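Local coordinates for tetratricopeptide TPR_2 repeat protein (Thermobaculum terrenum, PDB 5DJS), which is of unknown function but joins tetratricopeptide helical repeats to a GT-B fold of glycosyl transferase family 41 and binds uridine-5'-diphosphate, at residues 316-321 against 429-434; 455-460 against 486-491; 224-229 against 250-255; 196-201 against 234-239. The protein carries 1 engineered substitution. One frame throughout, in Å; residues are numbered along the deposited sequence.

Contact 1: 316-321 against 429-434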
# COMPACT_ATOMS: atom_id res chain seq x y z
N ASP A 316 -8.34 -20.64 -3.26
CA ASP A 316 -9.22 -20.47 -4.43
C ASP A 316 -8.50 -19.92 -5.69
O ASP A 316 -9.05 -19.09 -6.42
CB ASP A 316 -10.43 -19.57 -4.05
CG ASP A 316 -10.03 -18.14 -3.64
OD1 ASP A 316 -8.89 -17.94 -3.17
OD2 ASP A 316 -10.86 -17.22 -3.78
N LEU A 317 -7.29 -20.43 -5.97
CA LEU A 317 -6.45 -19.91 -7.06
C LEU A 317 -6.98 -20.42 -8.41
O LEU A 317 -7.15 -21.63 -8.56
CB LEU A 317 -4.99 -20.34 -6.88
CG LEU A 317 -3.95 -19.39 -7.47
CD1 LEU A 317 -3.84 -18.14 -6.61
CD2 LEU A 317 -2.59 -20.05 -7.60
N PRO A 318 -7.23 -19.51 -9.39
CA PRO A 318 -7.87 -19.90 -10.66
C PRO A 318 -7.28 -21.09 -11.40
O PRO A 318 -8.03 -21.81 -12.07
CB PRO A 318 -7.72 -18.65 -11.52
CG PRO A 318 -7.79 -17.55 -10.53
CD PRO A 318 -7.01 -18.05 -9.34
N GLY A 319 -5.97 -21.28 -11.31
CA GLY A 319 -5.33 -22.40 -11.98
C GLY A 319 -5.08 -22.08 -13.45
O GLY A 319 -5.90 -21.44 -14.13
N TRP A 320 -3.93 -22.55 -13.93
CA TRP A 320 -3.35 -22.06 -15.17
C TRP A 320 -4.11 -22.58 -16.38
O TRP A 320 -4.64 -23.69 -16.35
CB TRP A 320 -1.88 -22.48 -15.26
CG TRP A 320 -0.99 -21.96 -14.16
CD1 TRP A 320 -1.38 -21.34 -12.99
CD2 TRP A 320 0.43 -22.05 -14.11
NE1 TRP A 320 -0.28 -21.03 -12.24
CE2 TRP A 320 0.85 -21.45 -12.90
CE3 TRP A 320 1.40 -22.58 -14.97
CZ2 TRP A 320 2.19 -21.37 -12.52
CZ3 TRP A 320 2.74 -22.50 -14.60
CH2 TRP A 320 3.12 -21.90 -13.38
N ALA A 321 -4.16 -21.77 -17.43
CA ALA A 321 -4.78 -22.16 -18.70
C ALA A 321 -3.67 -22.69 -19.63
O ALA A 321 -2.48 -22.51 -19.33
CB ALA A 321 -5.49 -20.96 -19.33
N LEU A 429 3.45 -14.11 -10.67
CA LEU A 429 4.22 -15.35 -10.49
C LEU A 429 3.32 -16.53 -10.11
O LEU A 429 3.47 -17.61 -10.68
CB LEU A 429 5.33 -15.17 -9.44
CG LEU A 429 6.41 -14.09 -9.63
CD1 LEU A 429 7.60 -14.39 -8.73
CD2 LEU A 429 6.87 -13.94 -11.06
N TRP A 430 2.36 -16.33 -9.21
CA TRP A 430 1.38 -17.38 -8.87
C TRP A 430 0.65 -17.97 -10.09
O TRP A 430 0.27 -19.16 -10.07
CB TRP A 430 0.31 -16.86 -7.88
CG TRP A 430 0.75 -16.67 -6.44
CD1 TRP A 430 1.82 -17.25 -5.81
CD2 TRP A 430 0.08 -15.89 -5.45
NE1 TRP A 430 1.87 -16.84 -4.50
CE2 TRP A 430 0.81 -16.01 -4.25
CE3 TRP A 430 -1.07 -15.07 -5.46
CZ2 TRP A 430 0.44 -15.34 -3.07
CZ3 TRP A 430 -1.45 -14.42 -4.29
CH2 TRP A 430 -0.69 -14.56 -3.11
N MET A 431 0.45 -17.15 -11.12
CA MET A 431 -0.16 -17.56 -12.40
C MET A 431 0.85 -17.90 -13.51
O MET A 431 0.50 -17.92 -14.70
CB MET A 431 -1.12 -16.46 -12.87
CG MET A 431 -2.23 -16.14 -11.88
SD MET A 431 -3.21 -17.57 -11.39
CE MET A 431 -3.95 -18.07 -12.95
N GLY A 432 2.09 -18.18 -13.14
CA GLY A 432 3.11 -18.57 -14.10
C GLY A 432 3.48 -17.53 -15.14
O GLY A 432 3.90 -17.90 -16.23
N VAL A 433 3.33 -16.25 -14.79
CA VAL A 433 3.71 -15.14 -15.65
C VAL A 433 4.99 -14.53 -15.08
O VAL A 433 5.01 -14.16 -13.91
CB VAL A 433 2.59 -14.08 -15.73
CG1 VAL A 433 2.98 -12.92 -16.65
CG2 VAL A 433 1.29 -14.70 -16.22
N PRO A 434 6.06 -14.41 -15.90
CA PRO A 434 7.25 -13.71 -15.43
C PRO A 434 7.04 -12.19 -15.32
O PRO A 434 6.15 -11.64 -15.99
CB PRO A 434 8.32 -14.04 -16.49
CG PRO A 434 7.60 -14.61 -17.66
CD PRO A 434 6.15 -14.75 -17.33
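The indole of W320 lies like a slab on the turn that follows helix 423-430. One ring face rests on the M431-G432 peptide, and G432 CA stands 3.7 Å from the centroid of the W320 six-membered ring, a CH-pi contact. Because G432 has no side chain, the ring can settle on the backbone; G432, with positive phi, is also the C-prime residue of the Schellman motif that ends the helix. At the ring edge, W320 NE1 donates to W430 O over 2.9 Å (N-H...O 154°), meeting a lone pair in the carbonyl plane. M431 starts away from residues 316-321, but its chain bends at chi2 (-55°) and chi3 (-63°). Its methyl CE comes back into the hollow formed by P318, G319 and W320, 4.1 Å from P318 CB and 4.2 Å from W320 CD1. L317 fills the next groove, with CD2 3.9 Å from W430 O and CD1 4.3 Å from W430 CE3. The loop is wedged between neighbouring helices: P318 touches L404 of helix 400-405, W320 also packs on R486 and R490 of helix 479-521, and the side chain of W430, hydrogen-bonded through NE1 to C311 O, is about 7 Å from the bound uridine-5'-diphosphate.

Contact 2: 455-460 against 486-491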
# COMPACT_ATOMS: atom_id res chain seq x y z
N ALA A 455 13.19 -15.96 -5.49
CA ALA A 455 12.51 -17.04 -6.21
C ALA A 455 13.35 -17.62 -7.38
O ALA A 455 12.82 -18.36 -8.21
CB ALA A 455 11.16 -16.55 -6.71
N GLY A 456 14.64 -17.29 -7.44
CA GLY A 456 15.53 -17.82 -8.48
C GLY A 456 15.57 -17.02 -9.78
O GLY A 456 16.43 -17.26 -10.62
N LEU A 457 14.68 -16.04 -9.94
CA LEU A 457 14.49 -15.33 -11.20
C LEU A 457 15.28 -14.02 -11.29
O LEU A 457 14.75 -13.00 -11.71
CB LEU A 457 12.99 -15.10 -11.42
CG LEU A 457 12.11 -16.36 -11.46
CD1 LEU A 457 10.64 -16.02 -11.32
CD2 LEU A 457 12.32 -17.13 -12.76
N GLN A 458 16.57 -14.06 -10.94
CA GLN A 458 17.44 -12.86 -11.02
C GLN A 458 17.69 -12.36 -12.45
O GLN A 458 18.11 -11.21 -12.65
CB GLN A 458 18.79 -13.04 -10.28
CG GLN A 458 19.58 -14.34 -10.49
CD GLN A 458 19.15 -15.53 -9.61
OE1 GLN A 458 19.27 -16.68 -10.04
NE2 GLN A 458 18.64 -15.27 -8.40
N GLU A 459 17.45 -13.22 -13.44
CA GLU A 459 17.58 -12.84 -14.85
C GLU A 459 16.48 -11.87 -15.31
O GLU A 459 16.62 -11.23 -16.36
CB GLU A 459 17.60 -14.09 -15.75
CG GLU A 459 16.25 -14.76 -15.92
CD GLU A 459 16.37 -16.22 -16.26
OE1 GLU A 459 16.36 -17.04 -15.32
OE2 GLU A 459 16.47 -16.55 -17.46
N LEU A 460 15.40 -11.75 -14.54
CA LEU A 460 14.35 -10.75 -14.78
C LEU A 460 14.54 -9.43 -14.00
O LEU A 460 13.61 -8.62 -13.90
CB LEU A 460 12.98 -11.35 -14.45
CG LEU A 460 12.63 -12.70 -15.08
CD1 LEU A 460 11.18 -13.05 -14.79
CD2 LEU A 460 12.86 -12.67 -16.58
N ARG A 486 7.97 -20.38 -17.34
CA ARG A 486 6.65 -20.89 -16.92
C ARG A 486 6.74 -22.18 -16.07
O ARG A 486 5.93 -22.39 -15.16
CB ARG A 486 5.73 -21.14 -18.13
CG ARG A 486 4.25 -21.20 -17.77
CD ARG A 486 3.38 -20.97 -19.00
NE ARG A 486 1.94 -21.01 -18.71
CZ ARG A 486 1.22 -22.12 -18.51
NH1 ARG A 486 -0.09 -22.01 -18.27
NH2 ARG A 486 1.77 -23.33 -18.54
N GLU A 487 7.74 -23.01 -16.35
CA GLU A 487 7.99 -24.24 -15.57
C GLU A 487 8.71 -23.96 -14.25
O GLU A 487 8.42 -24.59 -13.22
CB GLU A 487 8.81 -25.25 -16.38
CG GLU A 487 7.99 -26.43 -16.87
CD GLU A 487 7.60 -27.38 -15.74
OE1 GLU A 487 8.50 -27.88 -15.01
OE2 GLU A 487 6.38 -27.64 -15.60
N HIS A 488 9.68 -23.03 -14.29
CA HIS A 488 10.34 -22.56 -13.07
C HIS A 488 9.29 -22.10 -12.05
O HIS A 488 9.35 -22.46 -10.88
CB HIS A 488 11.31 -21.42 -13.38
CG HIS A 488 12.38 -21.24 -12.35
ND1 HIS A 488 12.11 -20.88 -11.05
CD2 HIS A 488 13.72 -21.36 -12.44
CE1 HIS A 488 13.24 -20.80 -10.38
NE2 HIS A 488 14.24 -21.07 -11.20
N LEU A 489 8.32 -21.31 -12.53
CA LEU A 489 7.21 -20.84 -11.71
C LEU A 489 6.26 -21.95 -11.26
O LEU A 489 5.72 -21.88 -10.15
CB LEU A 489 6.40 -19.73 -12.43
CG LEU A 489 6.79 -18.24 -12.30
CD1 LEU A 489 7.61 -17.94 -11.05
CD2 LEU A 489 7.52 -17.70 -13.52
N ARG A 490 6.03 -22.96 -12.10
CA ARG A 490 5.17 -24.09 -11.73
C ARG A 490 5.76 -24.85 -10.55
O ARG A 490 5.04 -25.25 -9.63
CB ARG A 490 4.98 -25.07 -12.91
CG ARG A 490 3.56 -25.63 -13.08
CD ARG A 490 3.44 -27.15 -13.03
NE ARG A 490 4.68 -27.85 -13.42
CZ ARG A 490 5.00 -29.09 -13.07
NH1 ARG A 490 4.18 -29.85 -12.34
NH2 ARG A 490 6.16 -29.60 -13.47
N ARG A 491 7.08 -25.05 -10.58
CA ARG A 491 7.80 -25.70 -9.49
C ARG A 491 7.88 -24.83 -8.25
O ARG A 491 7.65 -25.30 -7.13
CB ARG A 491 9.22 -26.09 -9.93
CG ARG A 491 9.22 -27.18 -10.98
CD ARG A 491 10.63 -27.62 -11.36
NE ARG A 491 10.57 -28.66 -12.39
CZ ARG A 491 10.24 -29.93 -12.17
NH1 ARG A 491 9.94 -30.38 -10.95
NH2 ARG A 491 10.21 -30.78 -13.19
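A Schellman motif closes helix 447-454 here, and the outgoing loop leans on the long C-terminal helix 479-521. G456, with positive phi, is the C-prime residue: G456 N returns to R453 O, and L457 N to L452 O. Past this turn L457 points at the helix and divides its two methyls between neighbouring residues. CD2 sits over one face of the H488 imidazole, 4.2 Å from the ring centroid and 15° off the normal, a CH-pi contact made tip to tip. CD1 meets L489 CD1 at 3.6 Å, the two leucines crossing obliquely. H488 holds CG anti to its backbone N (chi1 -158°), which brings the ring up to the end of the neighbouring helix; H488 CE1 lies 3.3 Å from A455 O, approached obliquely, and G456 CA passes close to the same corner. Away from the loop, E487 gathers two arginines one turn on. R490 grips a single oxygen side-on, NE at 2.8 Å and NH2 at 2.9 Å from E487 OE2, while R491 NE forms a longer salt bridge of 3.4 Å to E487 OE1. On the loop side E459 is paired with R484, one turn earlier on the helix. The Schellman turn is a common helix ending; this one leads from helix 447-454 toward edge strand 461-462 of the second parallel sheet, in the half of the chain assigned to glycosyl transferase family 41, a GT-B family.

Contact 3: 224-229 against 250-255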
# COMPACT_ATOMS: atom_id res chain seq x y z
N LEU A 224 -11.66 4.64 19.48
CA LEU A 224 -10.86 5.03 20.65
C LEU A 224 -9.89 6.15 20.31
O LEU A 224 -9.47 6.27 19.16
CB LEU A 224 -10.09 3.83 21.20
CG LEU A 224 -10.85 2.53 21.48
CD1 LEU A 224 -9.89 1.50 22.05
CD2 LEU A 224 -12.03 2.72 22.43
N THR A 225 -9.54 6.98 21.30
CA THR A 225 -8.48 7.99 21.14
C THR A 225 -7.13 7.28 21.23
O THR A 225 -7.04 6.11 21.65
CB THR A 225 -8.53 9.15 22.18
OG1 THR A 225 -8.08 8.71 23.47
CG2 THR A 225 -9.94 9.76 22.29
N ASP A 226 -6.07 7.96 20.82
CA ASP A 226 -4.73 7.38 20.90
C ASP A 226 -4.31 7.11 22.34
O ASP A 226 -3.60 6.15 22.59
CB ASP A 226 -3.70 8.25 20.20
CG ASP A 226 -3.86 8.24 18.69
OD1 ASP A 226 -4.19 7.18 18.13
OD2 ASP A 226 -3.65 9.30 18.06
N ALA A 227 -4.74 7.96 23.27
CA ALA A 227 -4.50 7.74 24.70
C ALA A 227 -5.25 6.49 25.21
O ALA A 227 -4.67 5.68 25.92
CB ALA A 227 -4.87 8.97 25.52
N GLU A 228 -6.53 6.37 24.85
CA GLU A 228 -7.35 5.18 25.15
C GLU A 228 -6.75 3.88 24.59
O GLU A 228 -6.79 2.84 25.25
CB GLU A 228 -8.78 5.34 24.61
CG GLU A 228 -9.65 6.32 25.38
CD GLU A 228 -11.02 6.52 24.76
OE1 GLU A 228 -11.15 6.48 23.53
OE2 GLU A 228 -11.98 6.75 25.52
N LEU A 229 -6.21 3.94 23.38
CA LEU A 229 -5.57 2.77 22.78
C LEU A 229 -4.30 2.39 23.53
O LEU A 229 -4.04 1.20 23.70
CB LEU A 229 -5.24 2.99 21.31
CG LEU A 229 -4.54 1.82 20.59
CD1 LEU A 229 -5.39 0.56 20.64
CD2 LEU A 229 -4.23 2.21 19.16
N MET A 250 -4.65 3.61 7.26
CA MET A 250 -5.24 4.16 8.46
C MET A 250 -4.46 3.67 9.69
O MET A 250 -4.92 2.84 10.47
CB MET A 250 -6.71 3.79 8.54
CG MET A 250 -7.53 4.36 7.38
SD MET A 250 -9.26 4.55 7.83
CE MET A 250 -9.16 6.00 8.90
N HIS A 251 -3.26 4.23 9.85
CA HIS A 251 -2.31 3.84 10.89
C HIS A 251 -2.75 4.38 12.25
O HIS A 251 -3.75 5.10 12.37
CB HIS A 251 -0.91 4.38 10.55
CG HIS A 251 -0.83 5.88 10.51
ND1 HIS A 251 -0.65 6.58 9.33
CD2 HIS A 251 -0.93 6.81 11.48
CE1 HIS A 251 -0.63 7.87 9.59
NE2 HIS A 251 -0.80 8.04 10.88
N ARG A 252 -1.94 4.06 13.26
CA ARG A 252 -2.17 4.51 14.62
C ARG A 252 -0.84 4.82 15.30
O ARG A 252 -0.56 4.37 16.41
CB ARG A 252 -2.98 3.42 15.36
CG ARG A 252 -4.06 3.93 16.30
CD ARG A 252 -4.99 4.92 15.62
NE ARG A 252 -6.37 4.71 16.00
CZ ARG A 252 -6.93 5.06 17.15
NH1 ARG A 252 -6.24 5.66 18.11
NH2 ARG A 252 -8.22 4.80 17.33
N LEU A 253 -0.04 5.64 14.62
CA LEU A 253 1.35 5.86 14.95
C LEU A 253 1.53 6.81 16.12
O LEU A 253 2.60 6.86 16.71
CB LEU A 253 2.11 6.43 13.75
CG LEU A 253 2.36 5.46 12.58
CD1 LEU A 253 2.73 6.23 11.32
CD2 LEU A 253 3.46 4.46 12.92
N PHE A 254 0.50 7.58 16.45
CA PHE A 254 0.57 8.43 17.65
C PHE A 254 0.33 7.62 18.93
O PHE A 254 0.78 8.01 19.99
CB PHE A 254 -0.41 9.60 17.54
CG PHE A 254 -0.24 10.39 16.29
CD1 PHE A 254 0.99 10.97 15.98
CD2 PHE A 254 -1.30 10.53 15.39
CE1 PHE A 254 1.15 11.69 14.81
CE2 PHE A 254 -1.13 11.25 14.22
CZ PHE A 254 0.09 11.84 13.93
N ALA A 255 -0.37 6.50 18.82
CA ALA A 255 -0.36 5.51 19.88
C ALA A 255 1.05 4.90 20.02
O ALA A 255 1.59 4.83 21.13
CB ALA A 255 -1.42 4.45 19.63
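R252 spends both terminal nitrogens on the segment 224-229. NH2 donates to L224 O at 2.7 Å (N-H...O 149°), arriving from above the carbonyl plane while the acceptor lies near the plane of the guanidinium. NH1 meets D226 OD1 at 2.6 Å, a salt bridge as well as a hydrogen bond, bent to 138°; again the donor comes from above the plane of the acceptor group, so carboxylate and guanidinium stand 66° apart instead of pairing flat. Bends at chi2 and chi3 swing the R252 chain across to reach both acceptors. L229, its CG anti to the backbone N, slides CD2 over one guanidinium face; that methyl is 3.3 Å from R252 CG and 3.6 Å from A255 CB. The segments belong to the parallel-sheet domain that carries strands 193-199 and 240-243: helix 226-236 leads into strand 240-243, and residues 250-255 follow that strand and start helix 253-257. The first of these helices opens with a capping box, in which T225 OG1 accepts from E228 N over 3.1 Å and E228 OE1 accepts from T225 N over 2.8 Å, through its anti lone pair. D226, in the first turn, may have its negative charge eased by the helix end as well as by R252. Its other oxygen, OD2, lies 3.3 Å from F254 CB at the ring edge. The side chain of R258, which donates through NE to F254 O, also touches D226, and the F254 ring meets H111.

Contact 4: 196-201 against 234-239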
# COMPACT_ATOMS: atom_id res chain seq x y z
N TYR A 196 -2.74 -10.72 19.36
CA TYR A 196 -3.74 -9.66 19.50
C TYR A 196 -3.79 -8.91 18.17
O TYR A 196 -2.75 -8.62 17.59
CB TYR A 196 -3.34 -8.69 20.61
CG TYR A 196 -3.46 -9.24 22.03
CD1 TYR A 196 -2.64 -10.28 22.47
CD2 TYR A 196 -4.37 -8.70 22.94
CE1 TYR A 196 -2.74 -10.78 23.76
CE2 TYR A 196 -4.48 -9.20 24.23
CZ TYR A 196 -3.66 -10.24 24.64
OH TYR A 196 -3.75 -10.76 25.91
N CYS A 197 -4.99 -8.60 17.70
CA CYS A 197 -5.15 -7.74 16.51
C CYS A 197 -5.89 -6.49 16.93
O CYS A 197 -6.81 -6.57 17.71
CB CYS A 197 -5.92 -8.46 15.41
SG CYS A 197 -4.87 -9.58 14.48
N TYR A 198 -5.47 -5.33 16.43
CA TYR A 198 -6.19 -4.10 16.68
C TYR A 198 -6.63 -3.53 15.32
O TYR A 198 -5.82 -2.99 14.56
CB TYR A 198 -5.28 -3.16 17.44
CG TYR A 198 -4.84 -3.70 18.80
CD1 TYR A 198 -5.60 -3.47 19.95
CD2 TYR A 198 -3.66 -4.42 18.93
CE1 TYR A 198 -5.19 -3.96 21.19
CE2 TYR A 198 -3.24 -4.91 20.16
CZ TYR A 198 -4.00 -4.68 21.29
OH TYR A 198 -3.58 -5.17 22.51
N SER A 199 -7.93 -3.70 15.02
CA SER A 199 -8.54 -3.25 13.75
C SER A 199 -8.93 -1.78 13.82
O SER A 199 -9.85 -1.41 14.56
CB SER A 199 -9.79 -4.09 13.42
OG SER A 199 -10.49 -3.60 12.27
N ASN A 200 -8.26 -0.97 13.02
CA ASN A 200 -8.47 0.49 13.02
C ASN A 200 -9.39 1.02 11.89
O ASN A 200 -9.25 2.18 11.44
CB ASN A 200 -7.11 1.19 12.97
CG ASN A 200 -7.19 2.68 13.28
OD1 ASN A 200 -6.35 3.45 12.83
ND2 ASN A 200 -8.19 3.08 14.04
N ASP A 201 -10.34 0.19 11.44
CA ASP A 201 -11.31 0.59 10.43
C ASP A 201 -12.53 -0.30 10.59
O ASP A 201 -12.38 -1.50 10.83
CB ASP A 201 -10.69 0.45 9.05
CG ASP A 201 -11.55 1.01 7.95
OD1 ASP A 201 -12.46 0.29 7.46
OD2 ASP A 201 -11.29 2.15 7.54
N ARG A 234 -1.26 -1.35 26.92
CA ARG A 234 -0.59 -1.57 28.20
C ARG A 234 -1.31 -2.60 29.08
O ARG A 234 -0.65 -3.43 29.70
CB ARG A 234 -0.44 -0.26 28.98
CG ARG A 234 0.69 0.63 28.50
CD ARG A 234 0.99 1.71 29.53
NE ARG A 234 1.91 2.72 28.99
CZ ARG A 234 1.55 3.84 28.35
NH1 ARG A 234 0.27 4.16 28.14
NH2 ARG A 234 2.50 4.67 27.91
N ARG A 235 -2.64 -2.54 29.12
CA ARG A 235 -3.42 -3.46 29.95
C ARG A 235 -3.44 -4.89 29.40
O ARG A 235 -3.42 -5.86 30.18
CB ARG A 235 -4.86 -2.96 30.14
CG ARG A 235 -5.40 -3.21 31.53
CD ARG A 235 -6.81 -2.66 31.70
NE ARG A 235 -7.80 -3.64 31.22
CZ ARG A 235 -8.30 -3.71 29.98
NH1 ARG A 235 -7.96 -2.85 29.02
NH2 ARG A 235 -9.18 -4.66 29.70
N ASP A 236 -3.48 -5.01 28.07
CA ASP A 236 -3.28 -6.30 27.38
C ASP A 236 -1.88 -6.88 27.57
O ASP A 236 -1.68 -8.07 27.44
CB ASP A 236 -3.54 -6.15 25.87
CG ASP A 236 -5.02 -5.95 25.54
OD1 ASP A 236 -5.89 -6.38 26.31
OD2 ASP A 236 -5.30 -5.38 24.46
N GLY A 237 -0.91 -6.01 27.84
CA GLY A 237 0.44 -6.42 28.17
C GLY A 237 1.25 -6.79 26.95
O GLY A 237 2.04 -7.74 27.00
N ILE A 238 1.10 -6.01 25.87
CA ILE A 238 1.72 -6.34 24.58
C ILE A 238 3.22 -6.11 24.67
O ILE A 238 3.66 -5.04 25.06
CB ILE A 238 1.13 -5.51 23.41
CG1 ILE A 238 -0.40 -5.69 23.29
CG2 ILE A 238 1.79 -5.88 22.09
CD1 ILE A 238 -0.88 -7.11 23.07
N ASP A 239 4.00 -7.13 24.30
CA ASP A 239 5.47 -7.06 24.31
C ASP A 239 6.03 -6.52 23.01
O ASP A 239 7.02 -5.79 23.01
CB ASP A 239 6.06 -8.45 24.56
CG ASP A 239 5.59 -9.03 25.87
OD1 ASP A 239 6.02 -8.54 26.94
OD2 ASP A 239 4.78 -9.98 25.84
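One hydrogen bond joins the strand to the helix end: Y198 OH donates to D236 OD2 over 2.6 Å, tip to tip, using the anti lone pair of that oxygen. The phenol ring and the carboxylate are turned 34° against each other. OD2 has a second partner, R219 NE, in a salt bridge, so this buried oxygen is held from two directions and its negative charge is probably stabilised. The apolar contacts centre on I238. Its CD1 lies over one face of the Y196 ring, 3.8 Å from the centroid and 22° off the normal, a CH-pi contact shifted toward the rim, with Y196 CG nearest at 3.5 Å. I238 CG1 lies 4.2 Å from Y198 CZ, coming up to the edge of that ring beside the hydroxyl. Alternate residues of strand 193-199 thus present two tyrosines to the same side, where helix 226-236 packs. The connection from edge strand 193-199 to strand 240-243, of which helix 226-236 is the last helix, is a beta-alpha-beta crossover that passes strand 163-169; G237, with positive phi, turns the chain between helix and strand. Y196 CE2 meets D236 CG at 3.5 Å, ring and carboxylate crossing obliquely. Just beyond I238, D239 OD2 accepts from R164 N in strand 163-169 and bridges to R161.

In the fold
Contacts 4 and 3 fall in the first parallel-sheet domain and contact 2 in the second, the two Rossmann-like halves of a GT-B fold; contact 1 packs the loop connecting the two sheets onto the second half. Contacts 3 and 4 interleave along the chain, share helix 226-236 and have centres 11 Å apart; they meet where N200 approaches residues 250-252. Contact 1 then closes before contact 2 opens, with centres 13 Å apart; P434 packs on L460, and A321 meets R486. Across the molecule, contacts 2 and 3 are about 42 Å apart between centres, on opposite sides of the chain's centre. Each half thus has its own pair of touching contacts, and contact 1 ties the inter-sheet loop to the second.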